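Local coordinates for caprin-2 (Danio rerio, PDB 4OUS), which takes part in canonical Wnt signalling through its C1q domain, which probably assembles as a trimer, at the interface of chains A and B. Sequence-based numbering; all coordinates share one arbitrary frame. Chains: chain A/B, Caprin-2.

Contact 1: the interface of chains A and B. Residues chain A 8-9, 56-58, 126-128; chain B 96-99.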
ATOM      1  N   PHE A   8      11.880  -8.759  -4.034  1.00  7.21           N
ATOM      2  CA  PHE A   8      11.076  -9.965  -3.949  1.00  6.52           C
ATOM      3  C   PHE A   8       9.610  -9.591  -3.879  1.00  6.39           C
ATOM      4  O   PHE A   8       9.249  -8.489  -3.441  1.00  6.43           O
ATOM      5  CB  PHE A   8      11.462 -10.838  -2.744  1.00  7.37           C
ATOM      6  CG  PHE A   8      11.099 -10.238  -1.420  1.00  7.05           C
ATOM      7  CD1 PHE A   8       9.896 -10.539  -0.805  1.00  8.23           C
ATOM      8  CD2 PHE A   8      11.965  -9.365  -0.788  1.00  8.01           C
ATOM      9  CE1 PHE A   8       9.564  -9.963   0.409  1.00  8.55           C
ATOM     10  CE2 PHE A   8      11.645  -8.800   0.424  1.00  9.07           C
ATOM     11  CZ  PHE A   8      10.440  -9.098   1.022  1.00  9.56           C
ATOM     12  N   SER A   9       8.767 -10.526  -4.295  1.00  5.87           N
ATOM     13  CA  SER A   9       7.336 -10.336  -4.199  1.00  6.30           C
ATOM     14  C   SER A   9       6.727 -11.703  -3.962  1.00  5.34           C
ATOM     15  O   SER A   9       6.781 -12.573  -4.839  1.00  6.60           O
ATOM     16  CB  SER A   9       6.804  -9.671  -5.462  1.00  7.40           C
ATOM     17  OG  SER A   9       5.500  -9.172  -5.254  1.00  9.55           O
ATOM     18  N   ILE A  56       6.362  -3.610   1.599  1.00  5.57           N
ATOM     19  CA  ILE A  56       4.915  -3.440   1.553  1.00  5.28           C
ATOM     20  C   ILE A  56       4.279  -4.798   1.851  1.00  5.13           C
ATOM     21  O   ILE A  56       4.794  -5.836   1.409  1.00  5.59           O
ATOM     22  CB  ILE A  56       4.426  -2.928   0.167  1.00  6.70           C
ATOM     23  CG1 ILE A  56       5.257  -1.749  -0.343  1.00  9.13           C
ATOM     24  CG2 ILE A  56       2.940  -2.583   0.211  1.00  7.95           C
ATOM     25  CD1 ILE A  56       4.883  -1.299  -1.746  1.00 12.09           C
ATOM     26  N   PHE A  57       3.166  -4.826   2.581  1.00  4.94           N
ATOM     27  CA  PHE A  57       2.453  -6.078   2.782  1.00  4.94           C
ATOM     28  C   PHE A  57       0.957  -5.841   2.857  1.00  4.61           C
ATOM     29  O   PHE A  57       0.503  -4.775   3.276  1.00  4.90           O
ATOM     30  CB  PHE A  57       2.952  -6.818   4.036  1.00  6.01           C
ATOM     31  CG  PHE A  57       2.696  -6.103   5.335  1.00  5.96           C
ATOM     32  CD1 PHE A  57       1.519  -6.316   6.037  1.00  7.30           C
ATOM     33  CD2 PHE A  57       3.645  -5.257   5.881  1.00  7.82           C
ATOM     34  CE1 PHE A  57       1.282  -5.680   7.249  1.00  8.71           C
ATOM     35  CE2 PHE A  57       3.407  -4.622   7.095  1.00  9.32           C
ATOM     36  CZ  PHE A  57       2.231  -4.840   7.774  1.00  9.78           C
ATOM     37  N   HIS A  58       0.206  -6.861   2.448  1.00  4.76           N
ATOM     38  CA  HIS A  58      -1.250  -6.880   2.474  1.00  5.33           C
ATOM     39  C   HIS A  58      -1.663  -8.271   2.916  1.00  5.36           C
ATOM     40  O   HIS A  58      -1.390  -9.229   2.188  1.00  6.62           O
ATOM     41  CB  HIS A  58      -1.842  -6.587   1.092  1.00  6.48           C
ATOM     42  CG  HIS A  58      -1.686  -5.171   0.645  1.00  6.12           C
ATOM     43  ND1 HIS A  58      -0.561  -4.693   0.008  1.00  6.91           N
ATOM     44  CD2 HIS A  58      -2.541  -4.129   0.743  1.00  7.39           C
ATOM     45  CE1 HIS A  58      -0.733  -3.411  -0.262  1.00  8.04           C
ATOM     46  NE2 HIS A  58      -1.927  -3.045   0.168  1.00  8.89           N
ATOM     47  N   THR A 126       0.127 -10.998   0.697  1.00  5.27           N
ATOM     48  CA  THR A 126       1.352 -10.712  -0.030  1.00  5.72           C
ATOM     49  C   THR A 126       2.358  -9.938   0.819  1.00  4.81           C
ATOM     50  O   THR A 126       2.000  -9.235   1.770  1.00  5.60           O
ATOM     51  CB  THR A 126       1.052  -9.868  -1.264  1.00  5.98           C
ATOM     52  OG1 THR A 126       0.426  -8.663  -0.809  1.00  6.76           O
ATOM     53  CG2 THR A 126       0.138 -10.603  -2.242  1.00  7.28           C
ATOM     54  N   PHE A 127       3.619 -10.030   0.418  1.00  5.14           N
ATOM     55  CA  PHE A 127       4.734  -9.374   1.103  1.00  5.09           C
ATOM     56  C   PHE A 127       5.813  -9.145   0.062  1.00  5.27           C
ATOM     57  O   PHE A 127       6.241 -10.099  -0.586  1.00  5.53           O
ATOM     58  CB  PHE A 127       5.228 -10.277   2.242  1.00  5.78           C
ATOM     59  CG  PHE A 127       6.426  -9.763   3.031  1.00  5.57           C
ATOM     60  CD1 PHE A 127       6.653  -8.415   3.261  1.00  5.63           C
ATOM     61  CD2 PHE A 127       7.304 -10.686   3.585  1.00  6.31           C
ATOM     62  CE1 PHE A 127       7.746  -8.009   4.025  1.00  6.81           C
ATOM     63  CE2 PHE A 127       8.381 -10.293   4.347  1.00  7.11           C
ATOM     64  CZ  PHE A 127       8.611  -8.953   4.568  1.00  7.30           C
ATOM     65  N   SER A 128       6.244  -7.901  -0.112  1.00  5.24           N
ATOM     66  CA  SER A 128       7.287  -7.573  -1.075  1.00  5.88           C
ATOM     67  C   SER A 128       8.275  -6.584  -0.507  1.00  5.63           C
ATOM     68  O   SER A 128       7.990  -5.866   0.454  1.00  5.76           O
ATOM     69  CB  SER A 128       6.711  -6.970  -2.356  1.00  8.55           C
ATOM     70  OG  SER A 128       5.676  -7.768  -2.881  1.00  9.31           O
TER
ATOM     71  N   ASN B  96      -3.810  -3.951  -2.904  1.00  5.16           N
ATOM     72  CA  ASN B  96      -2.677  -4.859  -2.912  1.00  5.03           C
ATOM     73  C   ASN B  96      -1.539  -4.208  -3.700  1.00  5.02           C
ATOM     74  O   ASN B  96      -1.619  -3.032  -4.089  1.00  5.93           O
ATOM     75  CB  ASN B  96      -3.045  -6.238  -3.477  1.00  5.15           C
ATOM     76  CG  ASN B  96      -2.286  -7.367  -2.788  1.00  5.43           C
ATOM     77  OD1 ASN B  96      -1.132  -7.196  -2.389  1.00  5.83           O
ATOM     78  ND2 ASN B  96      -2.920  -8.525  -2.657  1.00  6.97           N
ATOM     79  N   HIS B  97      -0.485  -4.974  -3.919  1.00  5.83           N
ATOM     80  CA  HIS B  97       0.707  -4.495  -4.584  1.00  5.68           C
ATOM     81  C   HIS B  97       1.395  -5.707  -5.205  1.00  5.68           C
ATOM     82  O   HIS B  97       1.087  -6.850  -4.844  1.00  6.33           O
ATOM     83  CB  HIS B  97       1.641  -3.838  -3.577  1.00  6.48           C
ATOM     84  CG  HIS B  97       2.340  -4.856  -2.740  1.00  7.15           C
ATOM     85  ND1 HIS B  97       1.759  -5.459  -1.645  1.00  7.28           N
ATOM     86  CD2 HIS B  97       3.527  -5.475  -2.927  1.00  7.92           C
ATOM     87  CE1 HIS B  97       2.584  -6.376  -1.169  1.00  8.28           C
ATOM     88  NE2 HIS B  97       3.660  -6.409  -1.932  1.00  8.82           N
ATOM     89  N   ALA B  98       2.361  -5.469  -6.086  1.00  5.62           N
ATOM     90  CA  ALA B  98       3.198  -6.553  -6.585  1.00  6.50           C
ATOM     91  C   ALA B  98       4.474  -5.989  -7.182  1.00  5.79           C
ATOM     92  O   ALA B  98       4.500  -4.848  -7.643  1.00  7.32           O
ATOM     93  CB  ALA B  98       2.459  -7.384  -7.628  1.00  9.22           C
ATOM     94  N   VAL B  99       5.534  -6.791  -7.159  1.00  6.10           N
ATOM     95  CA  VAL B  99       6.714  -6.513  -7.966  1.00  6.68           C
ATOM     96  C   VAL B  99       6.799  -7.622  -9.002  1.00  6.72           C
ATOM     97  O   VAL B  99       6.940  -8.795  -8.649  1.00  8.65           O
ATOM     98  CB  VAL B  99       8.016  -6.453  -7.148  1.00  8.58           C
ATOM     99  CG1 VAL B  99       9.167  -5.984  -8.036  1.00  9.84           C
ATOM    100  CG2 VAL B  99       7.846  -5.539  -5.949  1.00 10.62           C
TER
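B:His97 of strand 93-102 lays its imidazole among A:Ile56, A:His58, A:Thr126 and A:Ser128, on strands 51-60 and 125-134 of chain A, in a strand-to-strand contact of two C1q domains, a family that typically forms trimers. Hydrogen bonds hold both nitrogens of the ring. NE2 meets the hydroxyl OG of A:Ser128 at 2.6 Å. ND1 meets ND1 of A:His58 at 2.9 Å, a bent bond reached in the plane of the B:His97 ring. The pairing of two imidazole nitrogens suggests that one acts as donor and the other as acceptor. With CG between its own backbone N and carbonyl carbon (chi1 75°), B:His97 stands up from its strand toward chain A. A:Ser128 OG is also bonded to A:Ser9 OG, which accepts an almost straight bond from the backbone N of B:Val99 at 3.0 Å. A:Thr126 and B:Asn96 meet tip to tip, the OG1 hydroxyl donating to a lone pair of amide oxygen OD1 at 2.7 Å; OD1 also takes the backbone N-H of B:His97. An alanine in place of B:Asn96 would probably leave the A:Thr126 hydroxyl without this acceptor and the backbone N-H of B:His97 without its side-chain partner. In the apolar packing, A:Ile56 CG2 lies over one face of the B:His97 ring, 3.9 Å from its centroid, while B:Asn96 CA sits centrally over a face of A:His58.

Contact 2: the interface of chains A and B. Residues chain A 122-124; chain B 71, 78-82, 96.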
ATOM      1  N   TRP A 122      -5.548 -17.200  -5.555  1.00  8.80           N
ATOM      2  CA  TRP A 122      -5.729 -15.837  -6.061  1.00  8.63           C
ATOM      3  C   TRP A 122      -4.822 -14.820  -5.356  1.00  7.78           C
ATOM      4  O   TRP A 122      -4.830 -13.645  -5.712  1.00  8.13           O
ATOM      5  CB  TRP A 122      -7.198 -15.404  -5.996  1.00  9.41           C
ATOM      6  CG  TRP A 122      -7.907 -15.616  -7.317  1.00  9.89           C
ATOM      7  CD1 TRP A 122      -7.488 -16.400  -8.355  1.00 11.13           C
ATOM      8  CD2 TRP A 122      -9.145 -15.024  -7.740  1.00  9.86           C
ATOM      9  NE1 TRP A 122      -8.394 -16.343  -9.392  1.00 12.47           N
ATOM     10  CE2 TRP A 122      -9.418 -15.501  -9.038  1.00 12.27           C
ATOM     11  CE3 TRP A 122     -10.051 -14.139  -7.144  1.00 11.71           C
ATOM     12  CZ2 TRP A 122     -10.557 -15.119  -9.749  1.00 13.00           C
ATOM     13  CZ3 TRP A 122     -11.180 -13.766  -7.851  1.00 12.66           C
ATOM     14  CH2 TRP A 122     -11.422 -14.252  -9.137  1.00 13.92           C
ATOM     15  N   LYS A 123      -4.051 -15.278  -4.373  0.51  7.07           N
ATOM     16  CA  LYS A 123      -2.924 -14.509  -3.848  0.51  6.41           C
ATOM     17  C   LYS A 123      -3.354 -13.149  -3.276  0.51  6.22           C
ATOM     18  O   LYS A 123      -2.928 -12.084  -3.737  0.51  6.44           O
ATOM     19  CB  LYS A 123      -1.862 -14.358  -4.946  0.51  7.47           C
ATOM     20  CG  LYS A 123      -1.326 -15.718  -5.413  0.51  7.59           C
ATOM     21  CD  LYS A 123      -0.497 -15.630  -6.691  0.51  8.99           C
ATOM     22  CE  LYS A 123      -1.353 -15.724  -7.948  0.51 10.30           C
ATOM     23  NZ  LYS A 123      -1.639 -17.142  -8.307  0.51 12.16           N
ATOM     24  N   TYR A 124      -4.204 -13.207  -2.254  1.00  6.42           N
ATOM     25  CA  TYR A 124      -4.632 -12.023  -1.512  1.00  6.12           C
ATOM     26  C   TYR A 124      -3.577 -11.529  -0.525  1.00  5.45           C
ATOM     27  O   TYR A 124      -3.469 -10.327  -0.273  1.00  7.32           O
ATOM     28  CB  TYR A 124      -5.913 -12.314  -0.732  1.00  7.03           C
ATOM     29  CG  TYR A 124      -7.111 -12.606  -1.584  1.00  6.44           C
ATOM     30  CD1 TYR A 124      -7.916 -11.579  -2.046  1.00  6.81           C
ATOM     31  CD2 TYR A 124      -7.455 -13.911  -1.919  1.00  7.84           C
ATOM     32  CE1 TYR A 124      -9.027 -11.832  -2.823  1.00  8.00           C
ATOM     33  CE2 TYR A 124      -8.569 -14.175  -2.701  1.00  8.50           C
ATOM     34  CZ  TYR A 124      -9.347 -13.126  -3.141  1.00  6.95           C
ATOM     35  OH  TYR A 124     -10.458 -13.345  -3.918  1.00  9.92           O
TER
ATOM     36  N   ASN B  71      -8.691  -8.058  -9.149  1.00  5.80           N
ATOM     37  CA  ASN B  71      -7.486  -8.791  -9.534  1.00  6.10           C
ATOM     38  C   ASN B  71      -6.508  -7.871 -10.249  1.00  5.38           C
ATOM     39  O   ASN B  71      -6.900  -7.145 -11.170  1.00  6.54           O
ATOM     40  CB  ASN B  71      -7.788  -9.962 -10.478  1.00  6.79           C
ATOM     41  CG  ASN B  71      -8.930 -10.832 -10.010  1.00  6.73           C
ATOM     42  OD1 ASN B  71      -9.988 -10.875 -10.652  1.00  8.26           O
ATOM     43  ND2 ASN B  71      -8.724 -11.552  -8.912  1.00  7.25           N
ATOM     44  N   VAL B  78      -4.174 -13.831 -13.323  1.00  7.33           N
ATOM     45  CA  VAL B  78      -4.281 -13.196 -12.017  1.00  7.34           C
ATOM     46  C   VAL B  78      -2.940 -13.266 -11.291  1.00  6.75           C
ATOM     47  O   VAL B  78      -2.405 -14.355 -11.065  1.00  8.80           O
ATOM     48  CB  VAL B  78      -5.374 -13.868 -11.154  1.00  7.85           C
ATOM     49  CG1 VAL B  78      -5.346 -13.331  -9.723  1.00  8.61           C
ATOM     50  CG2 VAL B  78      -6.746 -13.678 -11.779  1.00  9.05           C
ATOM     51  N   MET B  79      -2.399 -12.108 -10.926  1.00  6.91           N
ATOM     52  CA  MET B  79      -1.120 -12.060 -10.224  1.00  7.06           C
ATOM     53  C   MET B  79      -1.296 -11.901  -8.715  1.00  6.27           C
ATOM     54  O   MET B  79      -0.710 -12.667  -7.945  1.00  7.78           O
ATOM     55  CB  MET B  79      -0.249 -10.942 -10.788  1.00  7.89           C
ATOM     56  CG  MET B  79      -0.047 -11.045 -12.307  1.00  9.39           C
ATOM     57  SD  MET B  79       0.483 -12.658 -12.964  1.00 11.20           S
ATOM     58  CE  MET B  79       2.188 -12.682 -12.417  1.00 21.58           C
ATOM     59  N   VAL B  80      -2.083 -10.913  -8.286  1.00  6.20           N
ATOM     60  CA  VAL B  80      -2.503 -10.794  -6.890  1.00  5.94           C
ATOM     61  C   VAL B  80      -3.944 -10.316  -6.884  1.00  5.74           C
ATOM     62  O   VAL B  80      -4.436  -9.807  -7.895  1.00  6.54           O
ATOM     63  CB  VAL B  80      -1.619  -9.815  -6.052  1.00  6.34           C
ATOM     64  CG1 VAL B  80      -0.163 -10.257  -6.018  1.00  7.49           C
ATOM     65  CG2 VAL B  80      -1.739  -8.376  -6.544  1.00  7.50           C
ATOM     66  N   SER B  81      -4.619 -10.473  -5.749  1.00  5.48           N
ATOM     67  CA  SER B  81      -6.014 -10.078  -5.640  1.00  5.86           C
ATOM     68  C   SER B  81      -6.287  -9.329  -4.347  1.00  5.38           C
ATOM     69  O   SER B  81      -5.481  -9.347  -3.413  1.00  6.00           O
ATOM     70  CB  SER B  81      -6.926 -11.303  -5.720  1.00  6.59           C
ATOM     71  OG  SER B  81      -6.701 -12.033  -6.917  1.00  6.76           O
ATOM     72  N   ALA B  82      -7.438  -8.668  -4.303  1.00  5.75           N
ATOM     73  CA  ALA B  82      -7.859  -7.956  -3.108  1.00  6.01           C
ATOM     74  C   ALA B  82      -9.356  -8.107  -2.919  1.00  5.31           C
ATOM     75  O   ALA B  82     -10.108  -8.228  -3.883  1.00  6.15           O
ATOM     76  CB  ALA B  82      -7.480  -6.484  -3.191  1.00  7.17           C
ATOM     77  N   ASN B  96      -3.810  -3.951  -2.904  1.00  5.16           N
ATOM     78  CA  ASN B  96      -2.677  -4.859  -2.912  1.00  5.03           C
ATOM     79  C   ASN B  96      -1.539  -4.208  -3.700  1.00  5.02           C
ATOM     80  O   ASN B  96      -1.619  -3.032  -4.089  1.00  5.93           O
ATOM     81  CB  ASN B  96      -3.045  -6.238  -3.477  1.00  5.15           C
ATOM     82  CG  ASN B  96      -2.286  -7.367  -2.788  1.00  5.43           C
ATOM     83  OD1 ASN B  96      -1.132  -7.196  -2.389  1.00  5.83           O
ATOM     84  ND2 ASN B  96      -2.920  -8.525  -2.657  1.00  6.97           N
TER
HETATM   85  O   HOH W   1      -3.003 -17.025 -10.923  0.81 17.39           O
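A:Trp122, A:Lys123 and A:Tyr124 form a loop just before strand 125-134 of one C1q domain and lie against strand 77-84 of its neighbour, meeting B:Ser81 through both backbone and side chains. Hydrogen bonds to B:Ser81 cross the interface. Its hydroxyl OG donates to the carbonyl O of A:Trp122 at 2.7 Å, slightly tilted from the carbonyl plane. The backbone N of B:Ser81 donates to the carbonyl O of A:Lys123 at 3.1 Å, coming from well above that carbonyl's plane. Successive carbonyls of the loop are thus read by the side chain and backbone of one serine. Within chain B, amide ND2 of B:Asn71 donates to B:Ser81 OG at 2.9 Å; with its own hydrogen given to A:Trp122, the hydroxyl is both donor and acceptor, which fixes its rotation. ND2 of B:Asn96 turns its N-H to B:Ser81 O at 2.8 Å, in its own amide plane, which is likely to steady the strand; the same nitrogen lies close to A:Tyr124 O across the contact, but its N-H does not point there.

The aromatic contacts flank the serine. The indole of A:Trp122 turns one face to chain B: ND2 of B:Asn71 lies over its six-membered ring, 3.4 Å from CE3, with amide and ring planes nearly perpendicular, while B:Val78 CG2 covers the same face near NE1. Methylene CB of B:Ser81 sits over a face of the A:Tyr124 phenol, 3.9 Å from the ring centroid and offset toward the rim, and B:Ala82 packs by its CA against ring carbon CD1.

The amine of A:Lys123 reaches the partner through water. Its chain packs against the carbonyl O of B:Met79, then bends at its last two torsions (chi3 -87°, chi4 -84°), bringing NZ within 3.0 Å of a water that is also bonded to the carbonyl O of B:Val78.

The C-alpha centres of contact 1 and contact 2 lie about 10 Å apart, and B:Asn96 belongs to both, its amide oxygen serving contact 1 and its amide nitrogen contact 2. On chain A the loop of contact 2 leads into strand 125-134, which contact 1 uses together with strands 7-12 and 51-60. On chain B contact 1 lies on strand 93-102 and contact 2 mainly on strand 77-84, with B:Asn71 from strand 68-74. They therefore form neighbouring patches of one continuous surface. The pairing is not an exact two-fold, and with three copies in the deposited assembly it fits the head-to-tail packing of a C1q-type trimer.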